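Local coordinates for protein PrhC (Penicillium brasilianum, PDB 5X9J) that acts as an isomerase in the biosynthesis of paraherquonin, a fungal meroterpenoid with a highly congested hexacyclic skeleton, at residues 24-29 / 102-107; 36-41 / 92-97; 61-66 / 146-151; 128-133 / 142-147. One frame throughout, in Å; residues are numbered along the deposited sequence.

In the fold
Helix 26-43 opens the modelled chain and takes part in two contacts. Its first turn meets the end of strand 101-103 in contact 1, closing a long loop; further along, its body lies against strand 90-94 in contact 2, whose smaller loop falls wholly within that of contact 1. Contact 3 starts inside both loops, at the end of strand 57-61, but closes beyond them on strand 141-148 and the start of helix 150-162, so it crosses both. Contact 4 is a hairpin between strands 124-134 and 141-148; it follows contacts 1 and 2 in series and shares E146 and F147 with contact 3. All four reach one mixed, curved sheet.

Contact 1 (24-29 / 102-107)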
loop_
_atom_site.group_PDB
_atom_site.type_symbol
_atom_site.label_atom_id
_atom_site.label_comp_id
_atom_site.label_asym_id
_atom_site.label_seq_id
_atom_site.Cartn_x
_atom_site.Cartn_y
_atom_site.Cartn_z
ATOM N N ASN B 24 11.265 -2.286 -27.825
ATOM C CA ASN B 24 10.960 -2.150 -26.395
ATOM C C ASN B 24 10.586 -0.721 -25.986
ATOM O O ASN B 24 11.454 0.143 -25.827
ATOM C CB ASN B 24 12.145 -2.610 -25.545
ATOM C CG ASN B 24 11.926 -3.977 -24.914
ATOM O OD1 ASN B 24 10.790 -4.435 -24.743
ATOM N ND2 ASN B 24 13.025 -4.634 -24.558
ATOM N N SER B 25 9.293 -0.478 -25.796
ATOM C CA SER B 25 8.842 0.811 -25.296
ATOM C C SER B 25 9.313 1.018 -23.856
ATOM O O SER B 25 9.759 0.086 -23.168
ATOM C CB SER B 25 7.319 0.912 -25.363
ATOM O OG SER B 25 6.727 -0.087 -24.548
ATOM N N THR B 26 9.219 2.272 -23.406
ATOM C CA THR B 26 9.480 2.573 -22.003
ATOM C C THR B 26 8.534 1.794 -21.095
ATOM O O THR B 26 8.959 1.266 -20.062
ATOM C CB THR B 26 9.367 4.080 -21.748
ATOM O OG1 THR B 26 10.376 4.766 -22.500
ATOM C CG2 THR B 26 9.570 4.405 -20.262
ATOM N N ARG B 27 7.262 1.666 -21.488
ATOM C CA ARG B 27 6.319 0.922 -20.656
ATOM C C ARG B 27 6.776 -0.521 -20.461
ATOM O O ARG B 27 6.749 -1.043 -19.338
ATOM C CB ARG B 27 4.912 0.964 -21.260
ATOM C CG ARG B 27 3.915 0.040 -20.543
ATOM C CD ARG B 27 2.483 0.219 -21.045
ATOM N NE ARG B 27 2.058 1.575 -20.775
ATOM C CZ ARG B 27 1.253 1.939 -19.780
ATOM N NH1 ARG B 27 0.717 1.039 -18.965
ATOM N NH2 ARG B 27 0.961 3.220 -19.628
ATOM N N GLU B 28 7.234 -1.171 -21.537
ATOM C CA GLU B 28 7.663 -2.560 -21.432
ATOM C C GLU B 28 8.909 -2.691 -20.567
ATOM O O GLU B 28 9.013 -3.626 -19.768
ATOM C CB GLU B 28 7.909 -3.147 -22.825
ATOM C CG GLU B 28 6.659 -3.189 -23.685
ATOM C CD GLU B 28 6.948 -3.569 -25.131
ATOM O OE1 GLU B 28 6.815 -4.757 -25.477
ATOM O OE2 GLU B 28 7.319 -2.682 -25.921
ATOM N N LYS B 29 9.868 -1.770 -20.720
ATOM C CA LYS B 29 11.063 -1.803 -19.884
ATOM C C LYS B 29 10.712 -1.652 -18.407
ATOM O O LYS B 29 11.317 -2.300 -17.549
ATOM C CB LYS B 29 12.039 -0.699 -20.292
ATOM C CG LYS B 29 12.621 -0.818 -21.696
ATOM C CD LYS B 29 13.658 0.275 -21.916
ATOM C CE LYS B 29 13.732 0.701 -23.372
ATOM N NZ LYS B 29 14.575 1.925 -23.546
ATOM N N VAL B 102 1.855 2.335 -14.610
ATOM C CA VAL B 102 3.147 2.567 -15.258
ATOM C C VAL B 102 3.243 4.025 -15.707
ATOM O O VAL B 102 2.443 4.480 -16.534
ATOM C CB VAL B 102 3.368 1.619 -16.449
ATOM C CG1 VAL B 102 4.813 1.684 -16.892
ATOM C CG2 VAL B 102 2.988 0.186 -16.077
ATOM N N ASP B 103 4.248 4.737 -15.196
ATOM C CA ASP B 103 4.456 6.167 -15.471
ATOM C C ASP B 103 5.688 6.294 -16.371
ATOM O O ASP B 103 6.818 6.389 -15.892
ATOM C CB ASP B 103 4.621 6.964 -14.163
ATOM C CG ASP B 103 4.555 8.490 -14.373
ATOM O OD1 ASP B 103 4.839 8.969 -15.503
ATOM O OD2 ASP B 103 4.215 9.211 -13.399
ATOM N N GLU B 104 5.453 6.312 -17.686
ATOM C CA GLU B 104 6.554 6.311 -18.649
ATOM C C GLU B 104 7.359 7.605 -18.587
ATOM O O GLU B 104 8.593 7.572 -18.636
ATOM C CB GLU B 104 6.005 6.084 -20.054
ATOM C CG GLU B 104 5.306 4.734 -20.219
ATOM C CD GLU B 104 4.386 4.692 -21.433
ATOM O OE1 GLU B 104 4.808 5.138 -22.524
ATOM O OE2 GLU B 104 3.232 4.227 -21.290
ATOM N N ALA B 105 6.682 8.749 -18.449
ATOM C CA ALA B 105 7.391 10.023 -18.369
ATOM C C ALA B 105 8.273 10.099 -17.130
ATOM O O ALA B 105 9.420 10.558 -17.198
ATOM C CB ALA B 105 6.391 11.178 -18.383
ATOM N N ALA B 106 7.764 9.659 -15.984
ATOM C CA ALA B 106 8.533 9.770 -14.753
ATOM C C ALA B 106 9.412 8.558 -14.484
ATOM O O ALA B 106 10.206 8.594 -13.539
ATOM C CB ALA B 106 7.595 10.000 -13.560
ATOM N N LYS B 107 9.298 7.498 -15.290
ATOM C CA LYS B 107 10.051 6.256 -15.087
ATOM C C LYS B 107 9.742 5.646 -13.717
ATOM O O LYS B 107 10.636 5.234 -12.972
ATOM C CB LYS B 107 11.557 6.477 -15.262
ATOM C CG LYS B 107 11.951 7.246 -16.537
ATOM C CD LYS B 107 11.701 6.444 -17.790
ATOM C CE LYS B 107 12.201 7.185 -19.031
ATOM N NZ LYS B 107 11.374 8.391 -19.328
#
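R27, in the first turn of helix 26-43, grips E104 in a side-on salt bridge, just beyond a capping box that starts the helix. Both of its bonds end on a single oxygen: R27 NE lies 2.9 Å from E104 OE2 and R27 NH2 lies 3.0 Å from the same atom. Sharing one acceptor leaves both hydrogen bonds bent, with N-H...O angles of 140° and 137°, and the guanidinium and carboxylate planes stand almost perpendicular. NH2 comes nearly along the C-O axis of OE2, whereas NE arrives from above the carboxylate plane. With CG anti to the backbone N, the arginine runs out straight and then bends at chi3 (-62°), which lays its head over V102. The isopropyl group suits this place: V102 CB sits over one guanidinium face, 3.7 Å from R27 NH1, while the N-H rim is left for E104 and for D103 of the second subunit, with which R27 NH2 forms another salt bridge, so this arginine joins helix, strand end and dimer partner.

The helix start is fixed by S25 and E28. S25 OG accepts from E28 N, and E28 OE2 accepts in return from S25 N at 3.0 Å. Next to the cap, the methyl CG2 of T26 rests 3.7 Å from E104 O and 3.8 Å from K107 CD, where a small branched side chain fits against the turn. K107 crosses T26 at about a right angle and folds back at chi2 and chi4, so that K107 NZ donates to E104 O at 3.0 Å, in the carbonyl plane.

Contact 2 (36-41 / 92-97); sequences KFCSII and FWIIDE
C38 points its sulfur at the edge of the F92 ring, a cysteine sulfur-aromatic contact at the centre of a helix-on-sheet packing, in which helix 26-43 packs against the curved sheet, as in NTF2-like α+β folds. The short helix and strand segments run antiparallel, at 161°, with axes 6.9 Å apart. Such a close approach calls for a small residue on the helix, and cysteine provides one whose sulfur is still large and polarisable. C38 SG is 4.7 Å from the centroid of the F92 ring and 78° off its normal, so it meets the C-H rim near the ring plane, 3.6 Å from F92 CD1. The same sulfur touches I94 CG1 at 3.5 Å and thus sits between alternate residues of the strand.

F92 carries most of the strand side. Its CG is anti to the backbone N (chi1 -165°), which turns the ring toward the helix, where F37 and I41 both meet it obliquely. F37 comes closest with CE1, 4.1 Å from F92 CE1. One turn on, I41 lays CD1 over one face of the F37 ring, so these two helix residues pack on each other as well as on the strand. F92 also touches V130 and N128 of strand 124-134 and A113 and C115 of strand 108-119, so its bulk fills the angle between helix and sheet. W93 points the other way, as strand alternation requires, and the backbone of F92 is tied to the helix by its N bonding to S42 OG. The nearer branch of I41 ends the contact, its CG2 lying 3.7 Å from F92 CB.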
loop_
_atom_site.group_PDB
_atom_site.type_symbol
_atom_site.label_atom_id
_atom_site.label_comp_id
_atom_site.label_asym_id
_atom_site.label_seq_id
_atom_site.Cartn_x
_atom_site.Cartn_y
_atom_site.Cartn_z
ATOM N N LYS B 36 11.669 -8.253 -12.878
ATOM C CA LYS B 36 13.050 -8.584 -12.546
ATOM C C LYS B 36 13.338 -8.318 -11.076
ATOM O O LYS B 36 13.958 -9.142 -10.389
ATOM C CB LYS B 36 13.999 -7.779 -13.438
ATOM C CG LYS B 36 15.476 -8.010 -13.143
ATOM C CD LYS B 36 16.336 -7.308 -14.189
ATOM C CE LYS B 36 17.816 -7.662 -14.028
ATOM N NZ LYS B 36 18.647 -6.830 -14.942
ATOM N N PHE B 37 12.916 -7.146 -10.587
ATOM C CA PHE B 37 12.984 -6.839 -9.161
ATOM C C PHE B 37 12.429 -7.983 -8.315
ATOM O O PHE B 37 13.084 -8.457 -7.380
ATOM C CB PHE B 37 12.213 -5.536 -8.901
ATOM C CG PHE B 37 12.101 -5.166 -7.449
ATOM C CD1 PHE B 37 10.971 -5.515 -6.713
ATOM C CD2 PHE B 37 13.107 -4.445 -6.828
ATOM C CE1 PHE B 37 10.855 -5.165 -5.371
ATOM C CE2 PHE B 37 12.999 -4.083 -5.480
ATOM C CZ PHE B 37 11.872 -4.454 -4.753
ATOM N N CYS B 38 11.232 -8.466 -8.654
ATOM C CA CYS B 38 10.608 -9.533 -7.868
ATOM C C CYS B 38 11.368 -10.856 -7.989
ATOM O O CYS B 38 11.598 -11.537 -6.985
ATOM C CB CYS B 38 9.153 -9.702 -8.302
ATOM S SG CYS B 38 8.118 -8.258 -7.827
ATOM N N SER B 39 11.761 -11.236 -9.207
ATOM C CA SER B 39 12.484 -12.495 -9.399
ATOM C C SER B 39 13.819 -12.486 -8.679
ATOM O O SER B 39 14.223 -13.499 -8.089
ATOM C CB SER B 39 12.715 -12.756 -10.888
ATOM O OG SER B 39 11.490 -12.805 -11.585
ATOM N N ILE B 40 14.532 -11.362 -8.743
ATOM C CA ILE B 40 15.814 -11.258 -8.049
ATOM C C ILE B 40 15.622 -11.470 -6.557
ATOM O O ILE B 40 16.371 -12.215 -5.914
ATOM C CB ILE B 40 16.483 -9.903 -8.340
ATOM C CG1 ILE B 40 17.120 -9.911 -9.732
ATOM C CG2 ILE B 40 17.533 -9.592 -7.280
ATOM C CD1 ILE B 40 17.722 -8.571 -10.130
ATOM N N ILE B 41 14.613 -10.814 -5.980
ATOM C CA ILE B 41 14.328 -11.011 -4.561
ATOM C C ILE B 41 13.948 -12.462 -4.287
ATOM O O ILE B 41 14.384 -13.055 -3.297
ATOM C CB ILE B 41 13.222 -10.043 -4.103
ATOM C CG1 ILE B 41 13.800 -8.643 -3.894
ATOM C CG2 ILE B 41 12.553 -10.562 -2.839
ATOM C CD1 ILE B 41 12.749 -7.604 -3.717
ATOM N N PHE B 92 8.594 -13.991 -3.766
ATOM C CA PHE B 92 8.046 -12.647 -3.943
ATOM C C PHE B 92 7.655 -12.523 -5.409
ATOM O O PHE B 92 8.495 -12.740 -6.288
ATOM C CB PHE B 92 9.082 -11.587 -3.546
ATOM C CG PHE B 92 8.521 -10.188 -3.353
ATOM C CD1 PHE B 92 8.529 -9.267 -4.395
ATOM C CD2 PHE B 92 8.036 -9.782 -2.123
ATOM C CE1 PHE B 92 8.033 -7.977 -4.221
ATOM C CE2 PHE B 92 7.538 -8.495 -1.938
ATOM C CZ PHE B 92 7.534 -7.593 -2.988
ATOM N N TRP B 93 6.389 -12.218 -5.689
ATOM C CA TRP B 93 5.932 -12.235 -7.072
ATOM C C TRP B 93 4.814 -11.218 -7.271
ATOM O O TRP B 93 4.047 -10.928 -6.349
ATOM C CB TRP B 93 5.447 -13.639 -7.492
ATOM C CG TRP B 93 4.208 -14.121 -6.752
ATOM C CD1 TRP B 93 2.921 -14.089 -7.207
ATOM C CD2 TRP B 93 4.153 -14.727 -5.446
ATOM N NE1 TRP B 93 2.072 -14.620 -6.267
ATOM C CE2 TRP B 93 2.803 -15.024 -5.179
ATOM C CE3 TRP B 93 5.114 -15.044 -4.483
ATOM C CZ2 TRP B 93 2.387 -15.619 -3.983
ATOM C CZ3 TRP B 93 4.696 -15.632 -3.292
ATOM C CH2 TRP B 93 3.347 -15.913 -3.056
ATOM N N ILE B 94 4.722 -10.702 -8.503
ATOM C CA ILE B 94 3.679 -9.748 -8.853
ATOM C C ILE B 94 2.344 -10.466 -8.987
ATOM O O ILE B 94 2.257 -11.560 -9.569
ATOM C CB ILE B 94 4.047 -9.008 -10.151
ATOM C CG1 ILE B 94 5.359 -8.261 -9.973
ATOM C CG2 ILE B 94 2.949 -8.024 -10.544
ATOM C CD1 ILE B 94 5.744 -7.437 -11.185
ATOM N N ILE B 95 1.299 -9.865 -8.417
ATOM C CA ILE B 95 -0.070 -10.355 -8.525
ATOM C C ILE B 95 -0.916 -9.275 -9.188
ATOM O O ILE B 95 -0.545 -8.094 -9.222
ATOM C CB ILE B 95 -0.679 -10.723 -7.155
ATOM C CG1 ILE B 95 -0.711 -9.485 -6.241
ATOM C CG2 ILE B 95 0.098 -11.877 -6.505
ATOM C CD1 ILE B 95 -1.472 -9.681 -4.908
ATOM N N ASP B 96 -2.073 -9.696 -9.703
ATOM C CA ASP B 96 -3.132 -8.785 -10.146
ATOM C C ASP B 96 -2.566 -7.741 -11.106
ATOM O O ASP B 96 -2.668 -6.531 -10.892
ATOM C CB ASP B 96 -3.810 -8.132 -8.929
ATOM C CG ASP B 96 -5.073 -7.353 -9.295
ATOM O OD1 ASP B 96 -5.665 -7.636 -10.360
ATOM O OD2 ASP B 96 -5.479 -6.455 -8.507
ATOM N N GLU B 97 -1.926 -8.246 -12.163
ATOM C CA GLU B 97 -1.092 -7.413 -13.019
ATOM C C GLU B 97 -1.876 -6.334 -13.738
ATOM O O GLU B 97 -1.285 -5.317 -14.123
ATOM C CB GLU B 97 -0.367 -8.274 -14.056
ATOM C CG GLU B 97 0.884 -8.916 -13.528
ATOM C CD GLU B 97 1.539 -9.846 -14.540
ATOM O OE1 GLU B 97 1.784 -9.415 -15.692
ATOM O OE2 GLU B 97 1.801 -11.011 -14.166
#

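Contact 3 (61-66 / 146-151); sequences QCCPSF and EFFDAV
C63 and F148 form the centre of this buried contact, a cysteine sulfur-aromatic pair where strand 57-61 leaves the sheet. C63 SG sits 3.9 Å from the centroid of the F148 ring, almost straight above it, while the rim of that ring receives F66 CD1, 3.8 Å from F148 CE2. A neighbouring CH-pi contact repeats the theme: C62 CB lies 3.5 Å from the centroid of the F147 ring, over its face. Cysteine is slim enough to reach a ring face, C63 with its polarisable sulfur and C62 with its beta carbon. With an alanine in place of F147, C62 CB would probably lose the face it rests on, and a gap would be likely to open beneath the loop.

Beside the rings the register is set by a parallel bridge of Q61 with E146. C62 N donates to E146 O at 2.9 Å, and the side chains of Q61 and E146 run side by side, with Q61 NE2 reaching the anti lone pair of E146 OE2 at 2.7 Å. Bending at chi2 (-70°) brings the amide there.

Further out, the type I turn from C63 to F66 delivers the F66 ring, whose CE1 lies 3.8 Å from A150 CB and which makes a cation-pi contact with K153. S65 OG hydrogen-bonds D149 of the second subunit. The chemistry implies a loop held mainly by aromatic surfaces, with a short polar clasp fixing its strand end.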
loop_
_atom_site.group_PDB
_atom_site.type_symbol
_atom_site.label_atom_id
_atom_site.label_comp_id
_atom_site.label_asym_id
_atom_site.label_seq_id
_atom_site.Cartn_x
_atom_site.Cartn_y
_atom_site.Cartn_z
ATOM N N GLN B 61 9.884 1.923 3.717
ATOM C CA GLN B 61 8.715 1.191 4.181
ATOM C C GLN B 61 7.668 2.213 4.613
ATOM O O GLN B 61 7.988 3.167 5.324
ATOM C CB GLN B 61 9.085 0.262 5.341
ATOM C CG GLN B 61 10.256 -0.667 5.031
ATOM C CD GLN B 61 9.900 -1.728 4.008
ATOM O OE1 GLN B 61 10.641 -1.969 3.049
ATOM N NE2 GLN B 61 8.756 -2.374 4.208
ATOM N N CYS B 62 6.425 2.025 4.176
ATOM C CA CYS B 62 5.421 3.079 4.275
ATOM C C CYS B 62 4.275 2.753 5.234
ATOM O O CYS B 62 3.222 3.388 5.157
ATOM C CB CYS B 62 4.868 3.395 2.889
ATOM S SG CYS B 62 6.112 4.106 1.778
ATOM N N CYS B 63 4.439 1.783 6.127
ATOM C CA CYS B 63 3.443 1.572 7.166
ATOM C C CYS B 63 3.927 2.239 8.440
ATOM O O CYS B 63 4.936 1.799 9.014
ATOM C CB CYS B 63 3.189 0.084 7.401
ATOM S SG CYS B 63 2.433 -0.721 5.960
ATOM N N PRO B 64 3.254 3.284 8.925
ATOM C CA PRO B 64 3.772 4.020 10.090
ATOM C C PRO B 64 3.768 3.219 11.377
ATOM O O PRO B 64 4.381 3.666 12.354
ATOM C CB PRO B 64 2.831 5.233 10.192
ATOM C CG PRO B 64 1.575 4.807 9.480
ATOM C CD PRO B 64 2.040 3.897 8.361
ATOM N N SER B 65 3.094 2.066 11.424
ATOM C CA SER B 65 3.210 1.199 12.595
ATOM C C SER B 65 4.608 0.615 12.735
ATOM O O SER B 65 4.949 0.093 13.799
ATOM C CB SER B 65 2.195 0.055 12.511
ATOM O OG SER B 65 0.900 0.567 12.733
ATOM N N PHE B 66 5.398 0.652 11.673
ATOM C CA PHE B 66 6.766 0.177 11.676
ATOM C C PHE B 66 7.677 1.336 11.311
ATOM O O PHE B 66 7.218 2.436 10.982
ATOM C CB PHE B 66 6.939 -1.004 10.707
ATOM C CG PHE B 66 6.272 -2.264 11.183
ATOM C CD1 PHE B 66 4.968 -2.557 10.825
ATOM C CD2 PHE B 66 6.939 -3.131 12.033
ATOM C CE1 PHE B 66 4.352 -3.710 11.282
ATOM C CE2 PHE B 66 6.331 -4.289 12.491
ATOM C CZ PHE B 66 5.039 -4.579 12.118
ATOM N N GLU B 146 7.497 0.633 -0.267
ATOM C CA GLU B 146 6.766 -0.605 -0.052
ATOM C C GLU B 146 5.661 -0.413 0.969
ATOM O O GLU B 146 5.894 0.132 2.050
ATOM C CB GLU B 146 7.684 -1.743 0.410
ATOM C CG GLU B 146 6.879 -3.005 0.734
ATOM C CD GLU B 146 7.721 -4.221 1.129
ATOM O OE1 GLU B 146 7.657 -5.230 0.387
ATOM O OE2 GLU B 146 8.419 -4.178 2.178
ATOM N N PHE B 147 4.469 -0.874 0.622
ATOM C CA PHE B 147 3.358 -1.045 1.545
ATOM C C PHE B 147 3.113 -2.528 1.736
ATOM O O PHE B 147 3.157 -3.294 0.774
ATOM C CB PHE B 147 2.077 -0.423 1.003
ATOM C CG PHE B 147 2.113 1.051 0.942
ATOM C CD1 PHE B 147 2.808 1.694 -0.070
ATOM C CD2 PHE B 147 1.451 1.801 1.900
ATOM C CE1 PHE B 147 2.849 3.081 -0.125
ATOM C CE2 PHE B 147 1.475 3.175 1.856
ATOM C CZ PHE B 147 2.180 3.822 0.841
ATOM N N PHE B 148 2.837 -2.936 2.963
ATOM C CA PHE B 148 2.568 -4.338 3.231
ATOM C C PHE B 148 1.446 -4.373 4.246
ATOM O O PHE B 148 1.054 -3.340 4.787
ATOM C CB PHE B 148 3.822 -5.062 3.758
ATOM C CG PHE B 148 4.468 -4.343 4.907
ATOM C CD1 PHE B 148 5.406 -3.351 4.678
ATOM C CD2 PHE B 148 4.082 -4.607 6.211
ATOM C CE1 PHE B 148 5.969 -2.657 5.732
ATOM C CE2 PHE B 148 4.633 -3.919 7.266
ATOM C CZ PHE B 148 5.587 -2.945 7.034
ATOM N N ASP B 149 0.921 -5.564 4.507
ATOM C CA ASP B 149 -0.086 -5.708 5.551
ATOM C C ASP B 149 0.634 -5.728 6.885
ATOM O O ASP B 149 1.373 -6.674 7.194
ATOM C CB ASP B 149 -0.922 -6.966 5.346
ATOM C CG ASP B 149 -2.088 -7.057 6.331
ATOM O OD1 ASP B 149 -3.236 -7.164 5.861
ATOM O OD2 ASP B 149 -1.854 -7.013 7.560
ATOM N N ALA B 150 0.430 -4.677 7.675
ATOM C CA ALA B 150 1.180 -4.527 8.910
ATOM C C ALA B 150 0.734 -5.532 9.961
ATOM O O ALA B 150 1.510 -5.865 10.862
ATOM C CB ALA B 150 1.038 -3.095 9.443
ATOM N N VAL B 151 -0.502 -6.014 9.874
ATOM C CA VAL B 151 -0.962 -6.992 10.857
ATOM C C VAL B 151 -0.333 -8.360 10.582
ATOM O O VAL B 151 0.071 -9.064 11.512
ATOM C CB VAL B 151 -2.504 -7.055 10.875
ATOM C CG1 VAL B 151 -2.990 -8.321 11.592
ATOM C CG2 VAL B 151 -3.080 -5.796 11.565
#

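Contact 4 (128-133 / 142-147); sequences NLVILQ and DGIWEF
Backbone bonds join L129 to F147 and I131 to W145 in a regular antiparallel hairpin, interrupted by a classic beta bulge at its turn end. I131 N donates to W145 O at 2.9 Å and W145 N to I131 O at 3.0 Å. At the bulge, D142 and G143 both face Q133, whose O accepts from D142 N at 2.7 Å and from G143 N at 3.3 Å. Glycine suits this position because a beta carbon would clash with W145 CH2.

Apolar contacts divide between two faces. L132 and I144 lie side by side, CD2 to CG1 at 3.9 Å, and with V130 they meet F37 of helix 26-43. L129, I131 and F147 point the other way, where L129 of the second subunit packs on them.

Aromatic contact belongs to W145, which lays its edge along the neighbouring strand: CE3 is 3.4 Å from I131 O, and CZ3 is 3.8 Å from Q133 CB. Y60 stacks on the indole. Replacing this indole with a leucine would probably leave Y60 without its stacking partner and uncover Q133 CB.

The chemistry implies a two-sided hairpin: hydrogen bonds fix its register, while apolar side chains on its two faces pack against the helix and the second subunit.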
loop_
_atom_site.group_PDB
_atom_site.type_symbol
_atom_site.label_atom_id
_atom_site.label_comp_id
_atom_site.label_asym_id
_atom_site.label_seq_id
_atom_site.Cartn_x
_atom_site.Cartn_y
_atom_site.Cartn_z
ATOM N N ASN B 128 1.516 -6.848 -0.870
ATOM C CA ASN B 128 2.317 -5.636 -0.884
ATOM C C ASN B 128 1.872 -4.735 -2.025
ATOM O O ASN B 128 1.256 -5.177 -2.997
ATOM C CB ASN B 128 3.821 -5.962 -1.046
ATOM C CG ASN B 128 4.322 -6.990 -0.013
ATOM O OD1 ASN B 128 5.014 -6.641 0.946
ATOM N ND2 ASN B 128 3.968 -8.264 -0.213
ATOM N N LEU B 129 2.215 -3.460 -1.901
ATOM C CA LEU B 129 2.204 -2.530 -3.023
ATOM C C LEU B 129 3.607 -1.947 -3.102
ATOM O O LEU B 129 4.125 -1.439 -2.104
ATOM C CB LEU B 129 1.139 -1.442 -2.843
ATOM C CG LEU B 129 0.778 -0.546 -4.054
ATOM C CD1 LEU B 129 1.890 0.460 -4.383
ATOM C CD2 LEU B 129 0.433 -1.341 -5.272
ATOM N N VAL B 130 4.236 -2.062 -4.262
ATOM C CA VAL B 130 5.608 -1.607 -4.445
ATOM C C VAL B 130 5.592 -0.496 -5.481
ATOM O O VAL B 130 4.948 -0.629 -6.524
ATOM C CB VAL B 130 6.543 -2.748 -4.888
ATOM C CG1 VAL B 130 7.963 -2.204 -5.155
ATOM C CG2 VAL B 130 6.588 -3.860 -3.819
ATOM N N ILE B 131 6.292 0.597 -5.200
ATOM C CA ILE B 131 6.567 1.610 -6.209
ATOM C C ILE B 131 8.064 1.609 -6.471
ATOM O O ILE B 131 8.860 1.680 -5.531
ATOM C CB ILE B 131 6.101 3.005 -5.764
ATOM C CG1 ILE B 131 4.593 3.011 -5.497
ATOM C CG2 ILE B 131 6.488 4.052 -6.833
ATOM C CD1 ILE B 131 4.072 4.375 -4.960
ATOM N N LEU B 132 8.449 1.547 -7.739
ATOM C CA LEU B 132 9.848 1.667 -8.119
ATOM C C LEU B 132 10.072 2.969 -8.872
ATOM O O LEU B 132 9.284 3.333 -9.747
ATOM C CB LEU B 132 10.301 0.499 -8.995
ATOM C CG LEU B 132 10.113 -0.900 -8.408
ATOM C CD1 LEU B 132 10.528 -1.963 -9.436
ATOM C CD2 LEU B 132 10.909 -1.062 -7.122
ATOM N N GLN B 133 11.143 3.664 -8.515
ATOM C CA GLN B 133 11.679 4.749 -9.321
ATOM C C GLN B 133 12.853 4.169 -10.093
ATOM O O GLN B 133 13.823 3.706 -9.492
ATOM C CB GLN B 133 12.129 5.932 -8.458
ATOM C CG GLN B 133 12.916 6.991 -9.248
ATOM C CD GLN B 133 12.021 7.778 -10.176
ATOM O OE1 GLN B 133 11.168 8.531 -9.720
ATOM N NE2 GLN B 133 12.187 7.589 -11.485
ATOM N N ASP B 142 16.277 3.213 -8.526
ATOM C CA ASP B 142 16.843 4.314 -7.750
ATOM C C ASP B 142 16.027 4.645 -6.507
ATOM O O ASP B 142 16.525 5.359 -5.626
ATOM C CB ASP B 142 16.977 5.569 -8.638
ATOM C CG ASP B 142 17.731 6.721 -7.954
ATOM O OD1 ASP B 142 18.789 6.496 -7.317
ATOM O OD2 ASP B 142 17.246 7.870 -8.052
ATOM N N GLY B 143 14.799 4.142 -6.409
ATOM C CA GLY B 143 13.971 4.332 -5.235
ATOM C C GLY B 143 12.929 3.235 -5.114
ATOM O O GLY B 143 12.399 2.762 -6.121
ATOM N N ILE B 144 12.643 2.812 -3.884
ATOM C CA ILE B 144 11.684 1.748 -3.604
ATOM C C ILE B 144 10.788 2.214 -2.466
ATOM O O ILE B 144 11.285 2.617 -1.411
ATOM C CB ILE B 144 12.382 0.429 -3.210
ATOM C CG1 ILE B 144 13.350 -0.018 -4.302
ATOM C CG2 ILE B 144 11.350 -0.671 -2.908
ATOM C CD1 ILE B 144 14.449 -0.959 -3.801
ATOM N N TRP B 145 9.477 2.165 -2.685
ATOM C CA TRP B 145 8.488 2.376 -1.636
ATOM C C TRP B 145 7.690 1.093 -1.496
ATOM O O TRP B 145 7.252 0.526 -2.503
ATOM C CB TRP B 145 7.559 3.548 -1.973
ATOM C CG TRP B 145 8.286 4.864 -2.046
ATOM C CD1 TRP B 145 8.327 5.839 -1.084
ATOM C CD2 TRP B 145 9.094 5.339 -3.137
ATOM N NE1 TRP B 145 9.111 6.892 -1.517
ATOM C CE2 TRP B 145 9.586 6.614 -2.771
ATOM C CE3 TRP B 145 9.448 4.812 -4.385
ATOM C CZ2 TRP B 145 10.416 7.367 -3.609
ATOM C CZ3 TRP B 145 10.264 5.560 -5.218
ATOM C CH2 TRP B 145 10.742 6.829 -4.825
ATOM N N GLU B 146 7.497 0.633 -0.267
ATOM C CA GLU B 146 6.766 -0.605 -0.052
ATOM C C GLU B 146 5.661 -0.413 0.969
ATOM O O GLU B 146 5.894 0.132 2.050
ATOM C CB GLU B 146 7.684 -1.743 0.410
ATOM C CG GLU B 146 6.879 -3.005 0.734
ATOM C CD GLU B 146 7.721 -4.221 1.129
ATOM O OE1 GLU B 146 7.657 -5.230 0.387
ATOM O OE2 GLU B 146 8.419 -4.178 2.178
ATOM N N PHE B 147 4.469 -0.874 0.622
ATOM C CA PHE B 147 3.358 -1.045 1.545
ATOM C C PHE B 147 3.113 -2.528 1.736
ATOM O O PHE B 147 3.157 -3.294 0.774
ATOM C CB PHE B 147 2.077 -0.423 1.003
ATOM C CG PHE B 147 2.113 1.051 0.942
ATOM C CD1 PHE B 147 2.808 1.694 -0.070
ATOM C CD2 PHE B 147 1.451 1.801 1.900
ATOM C CE1 PHE B 147 2.849 3.081 -0.125
ATOM C CE2 PHE B 147 1.475 3.175 1.856
ATOM C CZ PHE B 147 2.180 3.822 0.841
#